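Side-chain contacts in possible atls1-like light-inducible protein (PDB 2XCZ), which is of unknown function but belongs to the macrophage migration inhibitory factor (MIF) family of small alpha/beta proteins, here assembled as a trimer: residues Asn17-Glu22 with Cys81-Gln86; Glu29-Pro34 with Gly70-Glu75; Val46-Ser51 with Glu55-Val60; Lys63-Leu68 with Arg105-Asn110; Gln74-Leu79 with Ile97-Val102. One frame throughout, in Å; residues are numbered along the deposited sequence. Where two conformers were deposited one is given.

Contact 1: Asn17-Glu22 with Cys81-Gln86; sequences NSLLQE and CGHIEQ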
# COMPACT_ATOMS: atom_id res chain seq x y z
N ASN A 17 -4.26 19.33 -3.14
CA ASN A 17 -3.21 19.60 -4.14
C ASN A 17 -2.06 20.45 -3.60
O ASN A 17 -0.88 20.10 -3.79
CB ASN A 17 -3.79 20.20 -5.43
CG ASN A 17 -4.70 19.24 -6.19
OD1 ASN A 17 -4.84 18.05 -5.83
ND2 ASN A 17 -5.32 19.75 -7.26
N SER A 18 -2.41 21.55 -2.91
CA SER A 18 -1.43 22.47 -2.33
C SER A 18 -0.60 21.76 -1.27
O SER A 18 0.64 21.85 -1.26
CB SER A 18 -2.15 23.69 -1.74
OG SER A 18 -1.39 24.30 -0.71
N LEU A 19 -1.29 21.06 -0.38
CA LEU A 19 -0.68 20.27 0.69
C LEU A 19 0.36 19.30 0.12
O LEU A 19 1.49 19.22 0.63
CB LEU A 19 -1.79 19.51 1.43
CG LEU A 19 -1.58 18.62 2.65
CD1 LEU A 19 -2.93 18.33 3.27
CD2 LEU A 19 -0.87 17.32 2.30
N LEU A 20 -0.02 18.56 -0.92
CA LEU A 20 0.88 17.58 -1.55
C LEU A 20 2.04 18.25 -2.29
O LEU A 20 3.17 17.78 -2.23
CB LEU A 20 0.10 16.68 -2.51
CG LEU A 20 -0.86 15.67 -1.85
CD1 LEU A 20 -1.66 14.92 -2.91
CD2 LEU A 20 -0.13 14.67 -0.93
N GLN A 21 1.76 19.37 -2.96
CA GLN A 21 2.81 20.10 -3.65
C GLN A 21 3.87 20.62 -2.68
O GLN A 21 5.07 20.56 -2.94
CB GLN A 21 2.21 21.25 -4.47
CG GLN A 21 1.49 20.79 -5.72
CD GLN A 21 0.63 21.90 -6.33
OE1 GLN A 21 -0.25 22.46 -5.67
NE2 GLN A 21 0.87 22.20 -7.59
N GLU A 22 3.42 21.14 -1.55
CA GLU A 22 4.33 21.61 -0.53
C GLU A 22 5.15 20.45 0.05
O GLU A 22 6.36 20.55 0.18
CB GLU A 22 3.58 22.35 0.57
CG GLU A 22 4.49 23.02 1.59
CD GLU A 22 3.73 23.56 2.78
OE1 GLU A 22 4.33 23.66 3.87
OE2 GLU A 22 2.53 23.88 2.64
N CYS A 81 5.43 14.07 9.76
CA CYS A 81 4.50 14.17 10.89
C CYS A 81 4.13 15.62 11.14
O CYS A 81 2.96 15.94 11.38
CB CYS A 81 5.07 13.54 12.16
SG CYS A 81 5.20 11.75 12.06
N GLY A 82 5.12 16.51 11.03
CA GLY A 82 4.88 17.94 11.21
C GLY A 82 3.94 18.52 10.16
O GLY A 82 3.00 19.27 10.49
N HIS A 83 4.18 18.16 8.90
CA HIS A 83 3.37 18.63 7.78
C HIS A 83 1.92 18.14 7.93
O HIS A 83 0.97 18.89 7.73
CB HIS A 83 3.98 18.15 6.45
CG HIS A 83 3.41 18.84 5.25
ND1 HIS A 83 3.78 20.11 4.89
CD2 HIS A 83 2.49 18.43 4.34
CE1 HIS A 83 3.11 20.47 3.80
NE2 HIS A 83 2.33 19.46 3.45
N ILE A 84 1.77 16.86 8.30
CA ILE A 84 0.44 16.28 8.45
C ILE A 84 -0.32 16.85 9.66
O ILE A 84 -1.52 17.10 9.58
CB ILE A 84 0.49 14.73 8.44
CG1 ILE A 84 0.90 14.25 7.04
CG2 ILE A 84 -0.86 14.16 8.86
CD1 ILE A 84 1.32 12.80 6.97
N GLU A 85 0.38 17.05 10.77
CA GLU A 85 -0.16 17.68 11.97
C GLU A 85 -0.74 19.05 11.64
O GLU A 85 -1.88 19.35 12.00
CB GLU A 85 0.95 17.90 13.00
CG GLU A 85 1.06 16.85 14.06
CD GLU A 85 1.61 17.41 15.36
OE1 GLU A 85 1.28 16.87 16.43
OE2 GLU A 85 2.37 18.41 15.31
N GLN A 86 0.07 19.85 10.97
CA GLN A 86 -0.29 21.23 10.60
C GLN A 86 -1.47 21.30 9.61
O GLN A 86 -2.40 22.08 9.80
CB GLN A 86 0.96 21.92 10.02
CG GLN A 86 0.77 23.30 9.42
CD GLN A 86 1.13 24.40 10.40
OE1 GLN A 86 2.20 25.00 10.31
NE2 GLN A 86 0.23 24.66 11.34

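Contact 2: Glu29-Pro34 with Gly70-Glu75; sequences ELLGKP and GSRTQE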
# COMPACT_ATOMS: atom_id res chain seq x y z
N GLU A 29 13.94 18.28 -1.32
CA GLU A 29 15.08 18.98 -0.76
C GLU A 29 15.74 18.15 0.33
O GLU A 29 16.96 18.00 0.34
CB GLU A 29 14.67 20.34 -0.20
CG GLU A 29 15.87 21.25 0.02
CD GLU A 29 15.84 22.00 1.34
OE1 GLU A 29 14.83 21.87 2.08
OE2 GLU A 29 16.83 22.70 1.62
N LEU A 30 14.93 17.57 1.22
CA LEU A 30 15.48 16.77 2.31
C LEU A 30 16.23 15.53 1.82
O LEU A 30 17.31 15.20 2.33
CB LEU A 30 14.38 16.38 3.32
CG LEU A 30 14.79 15.49 4.51
CD1 LEU A 30 15.96 16.10 5.30
CD2 LEU A 30 13.60 15.22 5.43
N LEU A 31 15.66 14.85 0.83
CA LEU A 31 16.28 13.63 0.28
C LEU A 31 17.39 13.90 -0.74
O LEU A 31 18.08 12.97 -1.17
CB LEU A 31 15.22 12.71 -0.31
CG LEU A 31 14.19 12.16 0.67
CD1 LEU A 31 13.26 11.22 -0.08
CD2 LEU A 31 14.86 11.44 1.83
N GLY A 32 17.54 15.15 -1.15
CA GLY A 32 18.53 15.48 -2.17
C GLY A 32 18.18 14.90 -3.54
O GLY A 32 19.07 14.53 -4.32
N LYS A 33 16.89 14.80 -3.82
CA LYS A 33 16.39 14.31 -5.11
C LYS A 33 15.76 15.44 -5.91
O LYS A 33 15.12 16.32 -5.33
CB LYS A 33 15.35 13.21 -4.88
CG LYS A 33 15.88 11.99 -4.17
CD LYS A 33 16.15 10.85 -5.13
CE LYS A 33 16.60 9.61 -4.38
NZ LYS A 33 16.62 8.41 -5.27
N PRO A 34 15.93 15.41 -7.25
CA PRO A 34 15.19 16.34 -8.09
C PRO A 34 13.69 16.14 -7.86
O PRO A 34 13.22 14.98 -7.83
CB PRO A 34 15.55 15.91 -9.52
CG PRO A 34 16.78 15.08 -9.40
CD PRO A 34 16.73 14.45 -8.04
N GLY A 70 21.47 6.77 7.82
CA GLY A 70 21.75 7.46 9.07
C GLY A 70 20.49 8.07 9.65
O GLY A 70 19.51 7.36 9.86
N SER A 71 20.52 9.38 9.86
CA SER A 71 19.42 10.09 10.52
C SER A 71 18.24 10.41 9.60
O SER A 71 17.24 10.98 10.05
CB SER A 71 19.95 11.39 11.14
OG SER A 71 20.45 12.25 10.14
N ARG A 72 18.34 10.04 8.33
CA ARG A 72 17.34 10.42 7.34
C ARG A 72 15.91 9.99 7.66
O ARG A 72 14.98 10.79 7.49
CB ARG A 72 17.75 9.95 5.95
CG ARG A 72 18.74 10.86 5.25
CD ARG A 72 18.00 11.98 4.54
NE ARG A 72 18.92 12.92 3.91
CZ ARG A 72 19.42 12.81 2.69
NH1 ARG A 72 19.08 11.79 1.90
NH2 ARG A 72 20.25 13.73 2.23
N THR A 73 15.72 8.75 8.11
CA THR A 73 14.35 8.30 8.41
C THR A 73 13.77 9.09 9.58
O THR A 73 12.59 9.43 9.56
CB THR A 73 14.19 6.76 8.62
OG1 THR A 73 14.99 6.35 9.74
CG2 THR A 73 14.58 5.99 7.37
N GLN A 74 14.60 9.43 10.58
CA GLN A 74 14.14 10.34 11.65
C GLN A 74 13.76 11.73 11.11
O GLN A 74 12.71 12.28 11.46
CB GLN A 74 15.17 10.46 12.79
CG GLN A 74 15.06 9.34 13.83
CD GLN A 74 16.00 9.49 15.04
OE1 GLN A 74 16.67 10.52 15.22
NE2 GLN A 74 16.04 8.46 15.88
N GLU A 75 14.62 12.30 10.26
CA GLU A 75 14.38 13.61 9.69
C GLU A 75 13.15 13.64 8.79
O GLU A 75 12.40 14.61 8.80
CB GLU A 75 15.61 14.09 8.91
CG GLU A 75 16.82 14.34 9.80
CD GLU A 75 18.12 14.47 9.03
OE1 GLU A 75 18.08 14.56 7.79
OE2 GLU A 75 19.19 14.50 9.67
O HOH W 1 19.63 16.49 2.67
O HOH W 2 20.60 12.10 -0.63

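Contact 3: Val46-Ser51 with Glu55-Val60; sequences VPMTFS and EPTCYV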
# COMPACT_ATOMS: atom_id res chain seq x y z
N VAL A 46 -10.68 7.27 5.06
CA VAL A 46 -10.51 5.83 5.24
C VAL A 46 -10.82 5.43 6.69
O VAL A 46 -10.27 6.01 7.63
CB VAL A 46 -9.06 5.41 4.91
CG1 VAL A 46 -8.89 3.90 5.03
CG2 VAL A 46 -8.67 5.91 3.52
N PRO A 47 -11.73 4.47 6.88
CA PRO A 47 -11.96 3.95 8.22
C PRO A 47 -10.67 3.39 8.80
O PRO A 47 -10.02 2.51 8.19
CB PRO A 47 -13.00 2.84 7.99
CG PRO A 47 -13.74 3.31 6.79
CD PRO A 47 -12.69 3.91 5.91
N MET A 48 -10.27 3.91 9.95
CA MET A 48 -9.04 3.49 10.61
C MET A 48 -9.22 3.47 12.11
O MET A 48 -10.03 4.23 12.65
CB MET A 48 -7.90 4.46 10.29
CG MET A 48 -7.48 4.45 8.84
SD MET A 48 -6.04 5.47 8.55
CE MET A 48 -4.78 4.56 9.46
N THR A 49 -8.49 2.59 12.78
CA THR A 49 -8.30 2.72 14.22
C THR A 49 -6.81 2.85 14.55
O THR A 49 -5.95 2.40 13.79
CB THR A 49 -8.91 1.55 15.03
OG1 THR A 49 -8.15 0.35 14.82
CG2 THR A 49 -10.36 1.31 14.64
N PHE A 50 -6.51 3.49 15.67
CA PHE A 50 -5.17 3.44 16.25
C PHE A 50 -5.36 3.42 17.77
O PHE A 50 -6.19 4.17 18.30
CB PHE A 50 -4.31 4.63 15.81
CG PHE A 50 -2.90 4.55 16.30
CD1 PHE A 50 -2.11 3.42 16.06
CD2 PHE A 50 -2.35 5.60 17.04
CE1 PHE A 50 -0.81 3.34 16.51
CE2 PHE A 50 -1.04 5.52 17.51
CZ PHE A 50 -0.26 4.39 17.24
N SER A 51 -4.62 2.54 18.44
CA SER A 51 -4.73 2.37 19.89
C SER A 51 -6.16 1.95 20.27
O SER A 51 -6.64 2.24 21.37
CB SER A 51 -4.35 3.67 20.63
OG SER A 51 -3.15 4.24 20.14
N GLU A 55 -10.15 8.09 16.67
CA GLU A 55 -9.65 9.46 16.61
C GLU A 55 -8.75 9.65 15.38
O GLU A 55 -8.18 8.66 14.86
CB GLU A 55 -8.93 9.83 17.90
CG GLU A 55 -9.91 10.14 19.05
CD GLU A 55 -10.78 11.36 18.76
OE1 GLU A 55 -10.28 12.51 18.92
OE2 GLU A 55 -11.95 11.19 18.37
N PRO A 56 -8.63 10.90 14.88
CA PRO A 56 -7.82 11.21 13.70
C PRO A 56 -6.49 10.46 13.73
O PRO A 56 -5.77 10.51 14.72
CB PRO A 56 -7.61 12.72 13.81
CG PRO A 56 -8.89 13.19 14.45
CD PRO A 56 -9.31 12.10 15.41
N THR A 57 -6.23 9.73 12.64
CA THR A 57 -5.02 8.92 12.53
C THR A 57 -4.59 8.78 11.07
O THR A 57 -5.38 9.04 10.15
CB THR A 57 -5.18 7.56 13.21
OG1 THR A 57 -3.92 6.87 13.21
CG2 THR A 57 -6.22 6.71 12.51
N CYS A 58 -3.35 8.35 10.85
CA CYS A 58 -2.75 8.46 9.55
C CYS A 58 -1.70 7.36 9.36
O CYS A 58 -0.90 7.14 10.25
CB CYS A 58 -2.07 9.84 9.51
SG CYS A 58 -1.28 10.24 8.07
N TYR A 59 -1.73 6.67 8.22
CA TYR A 59 -0.60 5.81 7.82
C TYR A 59 0.08 6.36 6.57
O TYR A 59 -0.58 6.61 5.57
CB TYR A 59 -1.02 4.36 7.56
CG TYR A 59 0.16 3.53 7.05
CD1 TYR A 59 1.26 3.30 7.87
CD2 TYR A 59 0.18 3.03 5.74
CE1 TYR A 59 2.36 2.58 7.41
CE2 TYR A 59 1.28 2.30 5.26
CZ TYR A 59 2.36 2.10 6.10
OH TYR A 59 3.45 1.37 5.65
N VAL A 60 1.40 6.47 6.61
CA VAL A 60 2.14 6.96 5.45
C VAL A 60 3.12 5.91 4.98
O VAL A 60 3.81 5.31 5.80
CB VAL A 60 2.95 8.22 5.83
CG1 VAL A 60 3.63 8.83 4.57
CG2 VAL A 60 2.05 9.26 6.52

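Contact 4: Lys63-Leu68 with Arg105-Asn110; sequences KSIGAL and RLWGWN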
# COMPACT_ATOMS: atom_id res chain seq x y z
N LYS A 63 8.92 5.63 0.17
CA LYS A 63 9.94 4.83 -0.51
C LYS A 63 10.93 5.73 -1.22
O LYS A 63 10.60 6.82 -1.68
CB LYS A 63 9.32 3.83 -1.50
CG LYS A 63 8.33 2.85 -0.89
CD LYS A 63 7.85 1.87 -1.94
CE LYS A 63 6.76 0.94 -1.40
NZ LYS A 63 7.13 0.27 -0.11
N SER A 64 12.17 5.25 -1.31
CA SER A 64 13.19 5.96 -2.05
C SER A 64 14.22 4.97 -2.54
O SER A 64 14.42 3.92 -1.90
CB SER A 64 13.89 6.98 -1.14
OG SER A 64 14.77 7.79 -1.89
N ILE A 65 14.86 5.28 -3.67
CA ILE A 65 16.06 4.57 -4.07
C ILE A 65 17.20 5.24 -3.31
O ILE A 65 17.65 6.34 -3.67
CB ILE A 65 16.29 4.59 -5.61
CG1 ILE A 65 15.16 3.86 -6.34
CG2 ILE A 65 17.63 3.93 -5.95
CD1 ILE A 65 15.17 4.09 -7.85
N GLY A 66 17.65 4.58 -2.26
CA GLY A 66 18.60 5.15 -1.32
C GLY A 66 18.08 6.42 -0.65
O GLY A 66 16.86 6.66 -0.61
N ALA A 67 19.02 7.20 -0.12
CA ALA A 67 18.76 8.50 0.51
C ALA A 67 18.08 8.39 1.88
O ALA A 67 17.57 9.38 2.41
CB ALA A 67 17.97 9.43 -0.42
N LEU A 68 18.09 7.18 2.44
CA LEU A 68 17.46 6.94 3.73
C LEU A 68 18.48 6.42 4.75
O LEU A 68 18.15 5.62 5.62
CB LEU A 68 16.26 5.96 3.58
CG LEU A 68 15.11 6.46 2.69
CD1 LEU A 68 14.09 5.36 2.47
CD2 LEU A 68 14.45 7.69 3.33
N ARG A 105 16.50 -1.53 -9.49
CA ARG A 105 15.91 -2.53 -10.39
C ARG A 105 14.50 -3.00 -9.98
O ARG A 105 13.79 -3.63 -10.78
CB ARG A 105 16.84 -3.73 -10.58
CG ARG A 105 17.11 -4.56 -9.33
CD ARG A 105 17.88 -5.84 -9.70
NE ARG A 105 17.09 -6.72 -10.58
CZ ARG A 105 16.21 -7.63 -10.15
NH1 ARG A 105 15.99 -7.79 -8.85
NH2 ARG A 105 15.56 -8.38 -11.02
N LEU A 106 14.10 -2.66 -8.76
CA LEU A 106 12.74 -2.94 -8.25
C LEU A 106 11.82 -1.71 -8.31
O LEU A 106 10.75 -1.69 -7.69
CB LEU A 106 12.78 -3.52 -6.83
CG LEU A 106 13.55 -4.84 -6.66
CD1 LEU A 106 13.48 -5.35 -5.24
CD2 LEU A 106 13.02 -5.87 -7.65
N TRP A 107 12.25 -0.70 -9.06
CA TRP A 107 11.50 0.54 -9.18
C TRP A 107 11.22 0.80 -10.66
O TRP A 107 12.11 1.22 -11.40
CB TRP A 107 12.27 1.71 -8.55
CG TRP A 107 11.39 2.93 -8.29
CD1 TRP A 107 10.60 3.59 -9.20
CD2 TRP A 107 11.20 3.59 -7.04
NE1 TRP A 107 9.94 4.62 -8.58
CE2 TRP A 107 10.28 4.65 -7.26
CE3 TRP A 107 11.69 3.38 -5.75
CZ2 TRP A 107 9.87 5.51 -6.24
CZ3 TRP A 107 11.29 4.24 -4.73
CH2 TRP A 107 10.38 5.29 -4.98
N GLY A 108 9.98 0.57 -11.06
CA GLY A 108 9.58 0.78 -12.45
C GLY A 108 9.19 2.20 -12.75
O GLY A 108 8.60 2.89 -11.91
N TRP A 109 9.53 2.67 -13.95
CA TRP A 109 9.17 4.01 -14.38
C TRP A 109 9.32 4.05 -15.89
O TRP A 109 10.28 3.49 -16.42
CB TRP A 109 10.07 5.06 -13.71
CG TRP A 109 9.88 6.43 -14.29
CD1 TRP A 109 8.73 7.15 -14.27
CD2 TRP A 109 10.85 7.21 -14.98
NE1 TRP A 109 8.92 8.35 -14.90
CE2 TRP A 109 10.21 8.42 -15.35
CE3 TRP A 109 12.19 7.02 -15.33
CZ2 TRP A 109 10.88 9.45 -16.05
CZ3 TRP A 109 12.86 8.04 -16.03
CH2 TRP A 109 12.19 9.23 -16.39
N ASN A 110 8.35 4.64 -16.58
CA ASN A 110 8.48 4.89 -18.03
C ASN A 110 8.77 3.63 -18.87
O ASN A 110 9.64 3.63 -19.76
CB ASN A 110 9.54 5.98 -18.26
CG ASN A 110 9.47 6.59 -19.66
OD1 ASN A 110 8.40 6.61 -20.29
ND2 ASN A 110 10.60 7.09 -20.14

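Contact 5: Gln74-Leu79 with Ile97-Val102; sequences QEVSEL and IGFEDV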
# COMPACT_ATOMS: atom_id res chain seq x y z
N GLN A 74 14.60 9.43 10.58
CA GLN A 74 14.14 10.34 11.65
C GLN A 74 13.76 11.73 11.11
O GLN A 74 12.71 12.28 11.46
CB GLN A 74 15.17 10.46 12.79
CG GLN A 74 15.06 9.34 13.83
CD GLN A 74 16.00 9.49 15.04
OE1 GLN A 74 16.67 10.52 15.22
NE2 GLN A 74 16.04 8.46 15.88
N GLU A 75 14.62 12.30 10.26
CA GLU A 75 14.38 13.61 9.69
C GLU A 75 13.15 13.64 8.79
O GLU A 75 12.40 14.61 8.80
CB GLU A 75 15.61 14.09 8.91
CG GLU A 75 16.82 14.34 9.80
CD GLU A 75 18.12 14.47 9.03
OE1 GLU A 75 18.08 14.56 7.79
OE2 GLU A 75 19.19 14.50 9.67
N VAL A 76 12.96 12.58 8.01
CA VAL A 76 11.77 12.49 7.15
C VAL A 76 10.52 12.38 8.03
O VAL A 76 9.51 13.05 7.79
CB VAL A 76 11.84 11.32 6.13
CG1 VAL A 76 10.52 11.15 5.39
CG2 VAL A 76 12.99 11.54 5.12
N SER A 77 10.60 11.58 9.09
CA SER A 77 9.46 11.45 9.98
C SER A 77 9.11 12.79 10.63
O SER A 77 7.94 13.16 10.73
CB SER A 77 9.73 10.38 11.04
OG SER A 77 8.62 10.27 11.91
N GLU A 78 10.13 13.54 11.04
CA GLU A 78 9.87 14.86 11.63
C GLU A 78 9.15 15.76 10.62
O GLU A 78 8.13 16.39 10.95
CB GLU A 78 11.16 15.49 12.15
CG GLU A 78 10.98 16.83 12.86
CD GLU A 78 12.30 17.50 13.19
OE1 GLU A 78 13.35 17.13 12.60
OE2 GLU A 78 12.29 18.42 14.04
N LEU A 79 9.66 15.81 9.39
CA LEU A 79 9.04 16.59 8.31
C LEU A 79 7.60 16.17 8.06
O LEU A 79 6.68 17.01 8.06
CB LEU A 79 9.85 16.46 7.01
CG LEU A 79 9.16 16.90 5.71
CD1 LEU A 79 8.89 18.42 5.66
CD2 LEU A 79 9.97 16.44 4.50
N ILE A 97 4.64 5.78 9.88
CA ILE A 97 5.29 5.83 8.58
C ILE A 97 6.05 4.54 8.33
O ILE A 97 6.95 4.18 9.12
CB ILE A 97 6.25 7.04 8.42
CG1 ILE A 97 5.54 8.36 8.76
CG2 ILE A 97 6.81 7.08 7.01
CD1 ILE A 97 6.51 9.53 8.94
N GLY A 98 5.72 3.86 7.22
CA GLY A 98 6.53 2.70 6.80
C GLY A 98 7.51 3.12 5.73
O GLY A 98 7.11 3.60 4.65
N PHE A 99 8.81 2.93 6.00
CA PHE A 99 9.88 3.28 5.05
C PHE A 99 10.41 2.06 4.31
O PHE A 99 10.50 0.97 4.88
CB PHE A 99 11.08 3.89 5.80
CG PHE A 99 10.85 5.26 6.35
CD1 PHE A 99 11.14 6.40 5.59
CD2 PHE A 99 10.35 5.43 7.64
CE1 PHE A 99 10.95 7.66 6.10
CE2 PHE A 99 10.14 6.70 8.18
CZ PHE A 99 10.43 7.83 7.40
N GLU A 100 10.82 2.25 3.05
CA GLU A 100 11.52 1.21 2.30
C GLU A 100 12.60 1.87 1.43
O GLU A 100 12.33 2.85 0.73
CB GLU A 100 10.53 0.44 1.42
CG GLU A 100 11.15 -0.72 0.64
CD GLU A 100 10.10 -1.58 -0.04
OE1 GLU A 100 9.39 -1.08 -0.94
OE2 GLU A 100 9.97 -2.77 0.34
N ASP A 101 13.83 1.37 1.54
CA ASP A 101 14.90 1.72 0.61
C ASP A 101 14.84 0.67 -0.50
O ASP A 101 15.17 -0.51 -0.29
CB ASP A 101 16.25 1.73 1.35
CG ASP A 101 17.44 2.00 0.43
OD1 ASP A 101 17.27 2.03 -0.81
OD2 ASP A 101 18.55 2.16 0.97
N VAL A 102 14.38 1.09 -1.68
CA VAL A 102 14.07 0.17 -2.77
C VAL A 102 15.24 0.10 -3.74
O VAL A 102 15.74 1.15 -4.16
CB VAL A 102 12.83 0.66 -3.57
CG1 VAL A 102 12.47 -0.35 -4.66
CG2 VAL A 102 11.64 0.89 -2.64

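Contact 1: Asn17-Glu22 with Cys81-Gln86
His83 reaches from helix 72-88 to helix 16-31 and donates its NE2 hydrogen to the main-chain oxygen of Leu19. The NE2-O distance is 3.0 Å, the angle at the hydrogen is 148°, a moderately bent bond, and NE2 is also tilted from the carbonyl plane. Two torsions bring the ring there: CG stands anti to the backbone N (chi1 -166°), which carries the imidazole across the gap, and chi2 of 77° turns its edge to the opposite helix. The bond fixes that rotation and requires the proton to sit on NE2. Leu19 also brings a methyl obliquely to the same end of the ring, its CD2 4.0 Å from His83 NE2. One turn on, the extended chain of Glu22 brings its carboxylate to the ring edge, CD 3.3 Å from His83 CE1, with the two planes perpendicular. OE1 is 3.7 Å from His83 ND1 and has its salt-bridge partner in Lys26; the nearby carboxylate might still favour a positively charged ring. Leu19 continues inward onto Leu42 of strand 39-43. Helices 16-31 and 72-88 lie side by side on one face of the four-stranded mixed sheet, as in the MIF fold.

Contact 2: Glu29-Pro34 with Gly70-Glu75
Leu31, near the C-terminal end of helix 16-31, faces Arg72, at the start of helix 72-88, with their CA atoms 7.8 Å apart; Leu30, the residue before Leu31, is likewise close to Glu75, one turn on from Arg72, with CA atoms 8.1 Å apart. Gly32 leaves the helical path with positive phi (67°) in a Schellman motif, its N bonded back to Glu29 O. Arg72 bends at chi2 (-85°) and swings its guanidinium over this end, so that Leu30 O sits 3.0 Å above one face of the group, with Leu31 CA above the same face. The carbonyls of Leu30 and Leu31 also meet it through two waters: one donates to Leu31 O at 2.7 Å and accepts from Arg72 NH1 at 3.0 Å, lying in the guanidinium plane, while the other donates to Leu30 O and accepts only weakly from Arg72 NH2. NH1 is also held by Ala67 O. The two Leu30 methyls touch different parts of Glu75: CD1 is 3.6 Å from Glu75 OE1 and CD2 3.6 Å from Glu75 O. Ser71 OG donates to Glu75 OE2 at 2.6 Å from well above the carboxylate plane, steadying that side chain. Farther in, Leu30 and Leu31 both pack on Val76 of helix 72-88, and Leu31 also meets Leu68 in the loop leading to it from strand 58-64.

Contact 3: Val46-Ser51 with Glu55-Val60
Thr57 fits between Met48 and Phe50, two side chains of a short strand that belongs to the intersubunit sheet of the MIF trimer: residues 48-50 pair antiparallel with a strand of a neighbouring subunit, while segment 55-60 leads into the central sheet of its own chain. The first shell is van der Waals packing that includes one hydroxyl. Thr57 CG2 lies 3.6 Å from Met48 CB, and the Met48 chain, bent at chi3 (67°), folds its methyl back so that CE is 4.0 Å from the same CG2 and 4.2 Å from Tyr59 CB. On its other branch, Thr57 OG1 comes within 3.5 Å of Phe50 CB, the two side chains crossing at about a right angle. Thr57 has OG1 anti to the backbone N (chi1 -173°), which directs the hydroxyl to Phe50 and the methyl to Met48. The polar need of OG1 is met by Arg94 O. In the second shell the Arg94 guanidinium binds three carbonyls, those of Phe50, Glu55 and Pro56, thereby tying the two segments together. Tyr96 meets the Phe50 ring edge-to-face, and Val38 of the neighbouring subunit packs on it too. Thr49, turned away from Thr57, joins its hydroxyl to that of Thr40 of that subunit. Ser51 OG, bonded to Lys36 O of the same neighbour, stands 3.5 Å above the Phe50 ring plane, offset toward the rim.

Contact 4: Lys63-Leu68 with Arg105-Asn110
Ile65 and Trp107 make the apolar part of this contact: Ile65 CG1 lies 3.6 Å from Trp107 CE3, and its terminal CD1 runs on to 3.8 Å from Trp107 CB. The indole is sent across to strand 58-64 by a chi1 of -164°, with CG anti to the backbone N. Its far rim then meets main chain edge-on. Trp107 CH2 is 3.6 Å from Lys63 O and Trp107 CZ3 is 3.7 Å from Ser64 N, both near the ring plane, while Lys63 CB touches CZ3 at 3.8 Å. Ser64 OG donates to Gly66 O at 2.7 Å, bracing the turn, and Lys63 NZ forms a salt bridge with Glu100. The contact joins the end of strand 58-64 and the next turn to strand 107-109, which pairs with strand 112-113 and extends a sheet of a neighbouring subunit in the MIF trimer. Phe114 and Tyr96 of that subunit each meet Trp107 edge-to-face, and a di(hydroxyethyl)ether molecule, probably from the crystallisation liquor, lies about 4 Å from the Trp107 side chain. The segments are thus joined almost wholly by dispersion, to which the carbonyl of Lys63 facing the electropositive rim of the indole may add a slight electrostatic attraction.

Contact 5: Gln74-Leu79 with Ile97-Val102
Glu78 N binds Gln74 O at 2.9 Å, a helical bond that spans the turn carrying Val76 and Ser77 against Phe99 and Ile97. Val76 points to the strand and, with CG1 anti to the backbone N (chi1 173°), sets that methyl in the plane of the Phe99 ring, at its edge, CG1 3.6 Å from Phe99 CE1. Val76 CB is hardly farther, 3.8 Å from the same CE1; the two side chains slide past each other in opposite directions. The backbone of Ser77 reaches that edge too, its N 4.1 Å from Phe99 CZ. One face of the ring is covered from within the strand by Ile97 CG2, 3.5 Å above the plane and toward the rim. This is the helix-on-sheet packing of a beta-alpha-beta unit made of strand 58-64, helix 72-88 and strand 95-101; the helix runs roughly antiparallel to the last strand, their short axes 142° apart and 10.3 Å at closest approach. Alternate strand residues, Ile97 and Phe99, face the helix, with Gly98 between them bonded through its backbone to strand 58-64. Ile97 sends its longer branch to the helix, CD1 lying 3.7 Å from Ser77 CA and as close to Ser77 OG. That hydroxyl is hydrogen-bonded to Ser112 O of a neighbouring subunit, and Gly111 of the same subunit packs against Ser77. Leu30 and Leu31 of helix 16-31 also pack on Val76, and Val62 of strand 58-64 lies against both Ile97 and Phe99.

How the contacts relate
From the N terminus, contact 1 closes the widest early loop, joining helix 16-31 to helix 72-88, and contact 2 nests inside it, joining the same helices near the other end of their packing. Contact 3, local to residues 46-60, nests within both and leads into strand 58-64. Contact 4 opens at the end of that strand and closes at strand 107-109, crossing contacts 1 and 2. Contact 5 starts on Gln74 and Glu75, where contact 2 ends; it nests inside contact 4, crosses contact 1 and fixes helix 72-88 on strand 95-101. Ile84 packs on Val60, and Val60 O meets Gly98 N, linking contacts 1, 3 and 5 through helix and sheet.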